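Local coordinates for odorant-binding protein 47 (Anopheles gambiae, PDB 3PM2) that binds hydrophobic odorants such as indole, menthol and citronellal and is thought to carry them through the aqueous fluid around olfactory sensory dendrites, at residues V11-A15 with A16-V20; F23-E26 with P27-M31; G70-R74 with E75-K79. One frame throughout, in Å; residues are numbered along the deposited sequence.

How the contacts relate
All three contacts are local, each within one continuous run of chain. Contacts 2 and 3 are surface contacts where a loop or short strand enters a helix: 27-44 for contact 2, 74-85 for contact 3. Contact 1 is partly buried, in the loop before helix 27-44, and both of its cysteines are in disulfides. It combines backbone bonds of a 3-10 turn with a long salt bridge. Contact 2 is mainly apolar, while contact 3 adds a side-chain cap and bridging waters. Contacts 2 and 3 meet where Leu24 CD1 lies 3.7 Å from Leu77 CD1. Contacts 1 and 3 sit on opposite sides of the chain's centre, with centres about 27 Å apart.

Contact 1: residues V11-A15 with A16-V20; sequences VPKNA and AECCV
The side chains of Lys13 and Glu17 meet beside a short 3-10 turn that runs through Ala15, Ala16 and Glu17. The Lys13 chain leaves with CG anti to the backbone N (chi1 -164°) and stays extended until it bends at the last torsion. This bend brings Lys13 NZ to 3.2 Å from Glu17 CB. The Glu17 chain starts beside its own backbone N (chi1 -69°) and runs extended beyond CG. The two chains cross at a slant, and Lys13 NZ to Glu17 OE1 is a long salt bridge of 3.9 Å. Lys13 also touches Asp159 and Cys160 of helix 158-167. The Asn14 amide lies by the Ala16 methyl, with Asn14 ND2 3.6 Å from Ala16 CB. Asn14 O accepts from Glu17 N at 3.0 Å, from above the carbonyl plane. Cys18 and Cys19 tie the end of the turn to Cys160 and Cys149 through disulfides. Ala15 O is gripped twice. Cys18 N comes from above its carbonyl plane at 2.8 Å, and Cys19 N lies in that plane, 3.1 Å from Ala15 O.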
loop_
_atom_site.group_PDB
_atom_site.type_symbol
_atom_site.label_atom_id
_atom_site.label_comp_id
_atom_site.label_asym_id
_atom_site.label_seq_id
_atom_site.Cartn_x
_atom_site.Cartn_y
_atom_site.Cartn_z
ATOM N N VAL A 11 -16.599 -4.826 -4.664
ATOM C CA VAL A 11 -17.678 -4.000 -4.135
ATOM C C VAL A 11 -17.139 -2.605 -3.847
ATOM O O VAL A 11 -15.987 -2.477 -3.428
ATOM C CB VAL A 11 -18.497 -4.609 -2.939
ATOM C CG1 VAL A 11 -18.875 -6.069 -3.169
ATOM C CG2 VAL A 11 -17.779 -4.434 -1.607
ATOM N N PRO A 12 -17.938 -1.541 -4.073
ATOM C CA PRO A 12 -17.441 -0.186 -3.785
ATOM C C PRO A 12 -17.401 0.163 -2.294
ATOM O O PRO A 12 -16.970 1.267 -1.962
ATOM C CB PRO A 12 -18.408 0.709 -4.567
ATOM C CG PRO A 12 -19.673 -0.057 -4.611
ATOM C CD PRO A 12 -19.327 -1.509 -4.591
ATOM N N LYS A 13 -17.834 -0.771 -1.403
ATOM C CA LYS A 13 -17.840 -0.603 0.057
ATOM C C LYS A 13 -16.479 -0.107 0.542
ATOM O O LYS A 13 -15.432 -0.649 0.149
ATOM C CB LYS A 13 -18.213 -1.920 0.771
ATOM C CG LYS A 13 -18.612 -1.767 2.239
ATOM C CD LYS A 13 -18.994 -3.110 2.824
ATOM C CE LYS A 13 -19.895 -2.999 4.029
ATOM N NZ LYS A 13 -19.138 -2.633 5.250
ATOM N N ASN A 14 -16.511 0.968 1.341
ATOM C CA ASN A 14 -15.344 1.608 1.950
ATOM C C ASN A 14 -14.747 0.612 2.952
ATOM O O ASN A 14 -15.484 0.061 3.765
ATOM C CB ASN A 14 -15.794 2.902 2.627
ATOM C CG ASN A 14 -14.760 3.646 3.427
ATOM O OD1 ASN A 14 -13.560 3.643 3.127
ATOM N ND2 ASN A 14 -15.228 4.353 4.452
ATOM N N ALA A 15 -13.435 0.321 2.840
ATOM C CA ALA A 15 -12.768 -0.668 3.690
ATOM C C ALA A 15 -12.895 -0.376 5.190
ATOM O O ALA A 15 -12.971 -1.322 5.977
ATOM C CB ALA A 15 -11.314 -0.808 3.301
ATOM N N ALA A 16 -12.944 0.922 5.576
ATOM C CA ALA A 16 -13.116 1.385 6.958
ATOM C C ALA A 16 -14.394 0.815 7.579
ATOM O O ALA A 16 -14.457 0.634 8.791
ATOM C CB ALA A 16 -13.146 2.901 6.999
ATOM N N GLU A 17 -15.383 0.472 6.744
ATOM C CA GLU A 17 -16.630 -0.141 7.199
ATOM C C GLU A 17 -16.480 -1.639 7.523
ATOM O O GLU A 17 -17.375 -2.234 8.119
ATOM C CB GLU A 17 -17.748 0.130 6.197
ATOM C CG GLU A 17 -18.144 1.596 6.170
ATOM C CD GLU A 17 -19.165 1.991 5.127
ATOM O OE1 GLU A 17 -19.685 1.095 4.421
ATOM O OE2 GLU A 17 -19.456 3.204 5.025
ATOM N N CYS A 18 -15.339 -2.241 7.131
ATOM C CA CYS A 18 -14.993 -3.627 7.440
ATOM C C CYS A 18 -14.086 -3.677 8.652
ATOM O O CYS A 18 -14.243 -4.569 9.474
ATOM C CB CYS A 18 -14.344 -4.305 6.243
ATOM S SG CYS A 18 -15.442 -4.449 4.824
ATOM N N CYS A 19 -13.089 -2.777 8.715
ATOM C CA CYS A 19 -12.136 -2.688 9.828
ATOM C C CYS A 19 -11.501 -1.313 9.846
ATOM O O CYS A 19 -11.083 -0.821 8.793
ATOM C CB CYS A 19 -11.070 -3.787 9.752
ATOM S SG CYS A 19 -9.961 -3.830 11.192
ATOM N N VAL A 20 -11.365 -0.714 11.044
ATOM C CA VAL A 20 -10.679 0.555 11.193
ATOM C C VAL A 20 -9.211 0.186 11.433
ATOM O O VAL A 20 -8.889 -0.469 12.423
ATOM C CB VAL A 20 -11.295 1.461 12.294
ATOM C CG1 VAL A 20 -10.516 2.763 12.422
ATOM C CG2 VAL A 20 -12.767 1.749 11.999
#

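Contact 2: residues F23-E26 with P27-M31; sequences FLVE and PSAFM
Val25 lays its CG1 methyl against the methyl of Ala29, one turn further along the chain. Val25 CG1 to Ala29 CB is 3.4 Å, tighter than usual for two carbons. The torsion chi1 of 155° puts CG1 roughly anti to the backbone N, on the side of the carbonyl carbon, which sets it against the start of the helix. Val25 CG1 is also 3.5 Å from Phe30 N and 4.2 Å from Phe30 CB. It therefore rests on the first turn of helix 27-44, between the two side-chain roots. The Phe30 ring itself leads away from this point. Phe30 and Val25 both touch Val60 of helix 55-63, so this apolar patch continues onto the neighbouring helix.

Glu26 meets the ring of Pro27 at one corner. Its chain bends at chi2 (60°), which brings the carboxylate to the CD corner of Pro27, not over the ring face. Glu26 OE2 then lies 3.4 Å from Pro27 CD, and Glu26 CG is 3.6 Å from the same carbon. The two side chains pass at a slant. Glu26 O accepts from Phe30 N at 3.2 Å. Within the helix, Met31 N follows with a bond to Pro27 O.

This is a helix N-terminus with Glu26 at the N-cap position and proline at the first helical position, where its missing N-H costs no helical hydrogen bond.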
loop_
_atom_site.group_PDB
_atom_site.type_symbol
_atom_site.label_atom_id
_atom_site.label_comp_id
_atom_site.label_asym_id
_atom_site.label_seq_id
_atom_site.Cartn_x
_atom_site.Cartn_y
_atom_site.Cartn_z
ATOM N N PHE A 23 -2.976 4.022 10.091
ATOM C CA PHE A 23 -2.603 4.687 8.836
ATOM C C PHE A 23 -1.318 5.473 9.023
ATOM O O PHE A 23 -0.938 5.800 10.152
ATOM C CB PHE A 23 -3.743 5.599 8.348
ATOM C CG PHE A 23 -4.165 6.677 9.323
ATOM C CD1 PHE A 23 -3.488 7.895 9.381
ATOM C CD2 PHE A 23 -5.277 6.503 10.139
ATOM C CE1 PHE A 23 -3.882 8.890 10.272
ATOM C CE2 PHE A 23 -5.675 7.502 11.031
ATOM C CZ PHE A 23 -4.974 8.687 11.099
ATOM N N LEU A 24 -0.688 5.828 7.912
ATOM C CA LEU A 24 0.552 6.599 7.869
ATOM C C LEU A 24 0.258 8.034 7.358
ATOM O O LEU A 24 1.049 8.953 7.588
ATOM C CB LEU A 24 1.495 5.787 6.941
ATOM C CG LEU A 24 2.415 6.394 5.917
ATOM C CD1 LEU A 24 3.501 5.425 5.575
ATOM C CD2 LEU A 24 1.699 6.622 4.663
ATOM N N VAL A 25 -0.879 8.215 6.663
ATOM C CA VAL A 25 -1.295 9.484 6.062
ATOM C C VAL A 25 -2.790 9.670 6.254
ATOM O O VAL A 25 -3.528 8.700 6.185
ATOM C CB VAL A 25 -0.885 9.491 4.551
ATOM C CG1 VAL A 25 -1.742 10.415 3.715
ATOM C CG2 VAL A 25 0.562 9.889 4.385
ATOM N N GLU A 26 -3.239 10.923 6.477
ATOM C CA GLU A 26 -4.648 11.255 6.629
ATOM C C GLU A 26 -5.367 11.028 5.275
ATOM O O GLU A 26 -4.739 11.266 4.234
ATOM C CB GLU A 26 -4.774 12.722 7.073
ATOM C CG GLU A 26 -6.029 13.052 7.866
ATOM C CD GLU A 26 -6.273 12.329 9.181
ATOM O OE1 GLU A 26 -5.360 12.319 10.039
ATOM O OE2 GLU A 26 -7.406 11.832 9.377
ATOM N N PRO A 27 -6.647 10.557 5.257
ATOM C CA PRO A 27 -7.340 10.314 3.972
ATOM C C PRO A 27 -7.273 11.420 2.923
ATOM O O PRO A 27 -7.183 11.110 1.738
ATOM C CB PRO A 27 -8.790 10.064 4.394
ATOM C CG PRO A 27 -8.684 9.507 5.742
ATOM C CD PRO A 27 -7.507 10.170 6.395
ATOM N N SER A 28 -7.318 12.691 3.348
ATOM C CA SER A 28 -7.265 13.838 2.436
ATOM C C SER A 28 -5.965 13.839 1.620
ATOM O O SER A 28 -6.008 13.963 0.392
ATOM C CB SER A 28 -7.449 15.148 3.207
ATOM O OG SER A 28 -7.042 16.284 2.468
ATOM N N ALA A 29 -4.818 13.655 2.299
ATOM C CA ALA A 29 -3.513 13.606 1.647
ATOM C C ALA A 29 -3.399 12.374 0.728
ATOM O O ALA A 29 -2.839 12.468 -0.363
ATOM C CB ALA A 29 -2.415 13.622 2.690
ATOM N N PHE A 30 -3.998 11.251 1.126
ATOM C CA PHE A 30 -4.001 10.065 0.284
ATOM C C PHE A 30 -4.805 10.319 -1.006
ATOM O O PHE A 30 -4.349 9.944 -2.088
ATOM C CB PHE A 30 -4.589 8.859 1.034
ATOM C CG PHE A 30 -4.565 7.629 0.169
ATOM C CD1 PHE A 30 -3.419 6.853 0.073
ATOM C CD2 PHE A 30 -5.677 7.268 -0.595
ATOM C CE1 PHE A 30 -3.376 5.742 -0.776
ATOM C CE2 PHE A 30 -5.630 6.149 -1.436
ATOM C CZ PHE A 30 -4.479 5.402 -1.515
ATOM N N MET A 31 -6.000 10.943 -0.885
ATOM C CA MET A 31 -6.867 11.188 -2.040
ATOM C C MET A 31 -6.240 12.084 -3.082
ATOM O O MET A 31 -6.415 11.832 -4.277
ATOM C CB MET A 31 -8.267 11.654 -1.616
ATOM C CG MET A 31 -9.162 10.492 -1.178
ATOM S SD MET A 31 -9.331 9.115 -2.377
ATOM C CE MET A 31 -10.008 9.987 -3.823
#

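Contact 3: residues G70-R74 with E75-K79; sequences GKIDR and EALTK
Asp73 holds CG anti to the backbone N (chi1 -180°), which carries its carboxylate over the start of the helix. Thr78 has OG1 beside its own backbone N (chi1 -57°), which sets the hydroxyl beside Arg74 O. Asp73 OD1 takes the N-H of Ala76 at 3.0 Å, measured to Ala76 N. The bond is nearly straight at 178°, but the donor stands well above the carboxylate plane. Asp73 OD2 rests 3.4 Å from Ala76 CB. Asp73 is thus the N-cap of helix 74-85, at the point where strand 71-72 of the small antiparallel sheet gives way to the helix. Asp73 O accepts from Leu77 N at 2.9 Å.

Two donors of Thr78 grip Arg74 O from opposite faces of its plane: OG1 at 2.7 Å and N at 2.9 Å. Arg74 runs extended from CG to NE, and a water at the guanidinium edge joins NE to Thr78 OG1. The far end of Arg74 forms a salt bridge through NH2 with Asp101. A second water accepts from Arg74 N and makes a weak bond to Glu75 OE1. Apart from these polar bonds, Ile72 CG2 meets the buried Leu77 at CD1, 3.9 Å away, and both residues also touch Met61 of helix 55-63.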
loop_
_atom_site.group_PDB
_atom_site.type_symbol
_atom_site.label_atom_id
_atom_site.label_comp_id
_atom_site.label_asym_id
_atom_site.label_seq_id
_atom_site.Cartn_x
_atom_site.Cartn_y
_atom_site.Cartn_z
ATOM N N GLY A 70 15.422 6.166 -3.277
ATOM C CA GLY A 70 15.235 4.728 -3.159
ATOM C C GLY A 70 15.158 4.141 -1.772
ATOM O O GLY A 70 15.158 2.913 -1.642
ATOM N N LYS A 71 15.034 4.993 -0.730
ATOM C CA LYS A 71 14.954 4.510 0.641
ATOM C C LYS A 71 13.759 5.102 1.364
ATOM O O LYS A 71 13.412 6.255 1.127
ATOM C CB LYS A 71 16.214 4.867 1.457
ATOM C CG LYS A 71 17.527 4.292 0.919
ATOM C CD LYS A 71 17.642 2.779 1.062
ATOM C CE LYS A 71 18.935 2.281 0.455
ATOM N NZ LYS A 71 19.041 0.799 0.509
ATOM N N ILE A 72 13.189 4.306 2.278
ATOM C CA ILE A 72 12.082 4.705 3.160
ATOM C C ILE A 72 12.630 4.808 4.578
ATOM O O ILE A 72 13.368 3.928 5.015
ATOM C CB ILE A 72 10.860 3.740 3.063
ATOM C CG1 ILE A 72 10.252 3.690 1.628
ATOM C CG2 ILE A 72 9.799 4.044 4.158
ATOM C CD1 ILE A 72 9.562 5.055 1.104
ATOM N N ASP A 73 12.306 5.907 5.283
ATOM C CA ASP A 73 12.776 6.132 6.648
ATOM C C ASP A 73 11.921 5.280 7.581
ATOM O O ASP A 73 10.810 5.677 7.938
ATOM C CB ASP A 73 12.679 7.635 6.980
ATOM C CG ASP A 73 13.137 8.067 8.368
ATOM O OD1 ASP A 73 13.251 7.194 9.264
ATOM O OD2 ASP A 73 13.304 9.282 8.579
ATOM N N ARG A 74 12.423 4.091 7.940
ATOM C CA ARG A 74 11.689 3.164 8.809
ATOM C C ARG A 74 11.350 3.747 10.196
ATOM O O ARG A 74 10.258 3.516 10.707
ATOM C CB ARG A 74 12.440 1.822 8.937
ATOM C CG ARG A 74 11.678 0.810 9.771
ATOM C CD ARG A 74 12.346 -0.533 9.757
ATOM N NE ARG A 74 11.673 -1.421 10.692
ATOM C CZ ARG A 74 11.823 -2.735 10.708
ATOM N NH1 ARG A 74 12.630 -3.331 9.831
ATOM N NH2 ARG A 74 11.170 -3.467 11.595
ATOM N N GLU A 75 12.269 4.518 10.790
ATOM C CA GLU A 75 12.057 5.115 12.114
ATOM C C GLU A 75 10.872 6.084 12.085
ATOM O O GLU A 75 9.933 5.918 12.860
ATOM C CB GLU A 75 13.340 5.786 12.632
ATOM C CG GLU A 75 14.470 4.805 12.952
ATOM C CD GLU A 75 15.066 4.044 11.771
ATOM O OE1 GLU A 75 15.162 4.628 10.664
ATOM O OE2 GLU A 75 15.375 2.842 11.941
ATOM N N ALA A 76 10.880 7.034 11.138
ATOM C CA ALA A 76 9.809 8.006 10.987
ATOM C C ALA A 76 8.500 7.337 10.570
ATOM O O ALA A 76 7.445 7.735 11.065
ATOM C CB ALA A 76 10.205 9.081 9.991
ATOM N N LEU A 77 8.557 6.306 9.680
ATOM C CA LEU A 77 7.347 5.597 9.264
ATOM C C LEU A 77 6.700 4.907 10.469
ATOM O O LEU A 77 5.477 4.954 10.619
ATOM C CB LEU A 77 7.660 4.575 8.148
ATOM C CG LEU A 77 6.496 3.665 7.732
ATOM C CD1 LEU A 77 6.547 3.398 6.264
ATOM C CD2 LEU A 77 6.551 2.333 8.487
ATOM N N THR A 78 7.517 4.246 11.319
ATOM C CA THR A 78 7.027 3.541 12.516
ATOM C C THR A 78 6.360 4.532 13.458
ATOM O O THR A 78 5.287 4.239 13.957
ATOM C CB THR A 78 8.166 2.736 13.162
ATOM O OG1 THR A 78 8.693 1.843 12.174
ATOM C CG2 THR A 78 7.724 1.937 14.404
ATOM N N LYS A 79 6.996 5.705 13.699
ATOM C CA LYS A 79 6.445 6.780 14.530
ATOM C C LYS A 79 5.045 7.216 14.047
ATOM O O LYS A 79 4.117 7.337 14.864
ATOM C CB LYS A 79 7.410 7.976 14.575
ATOM C CG LYS A 79 7.083 8.978 15.677
ATOM C CD LYS A 79 8.204 9.989 15.895
ATOM C CE LYS A 79 7.809 11.128 16.812
ATOM N NZ LYS A 79 7.838 12.454 16.129
HETATM O O HOH W 1 9.925 -0.400 13.000
HETATM O O HOH W 2 15.250 3.101 7.666
#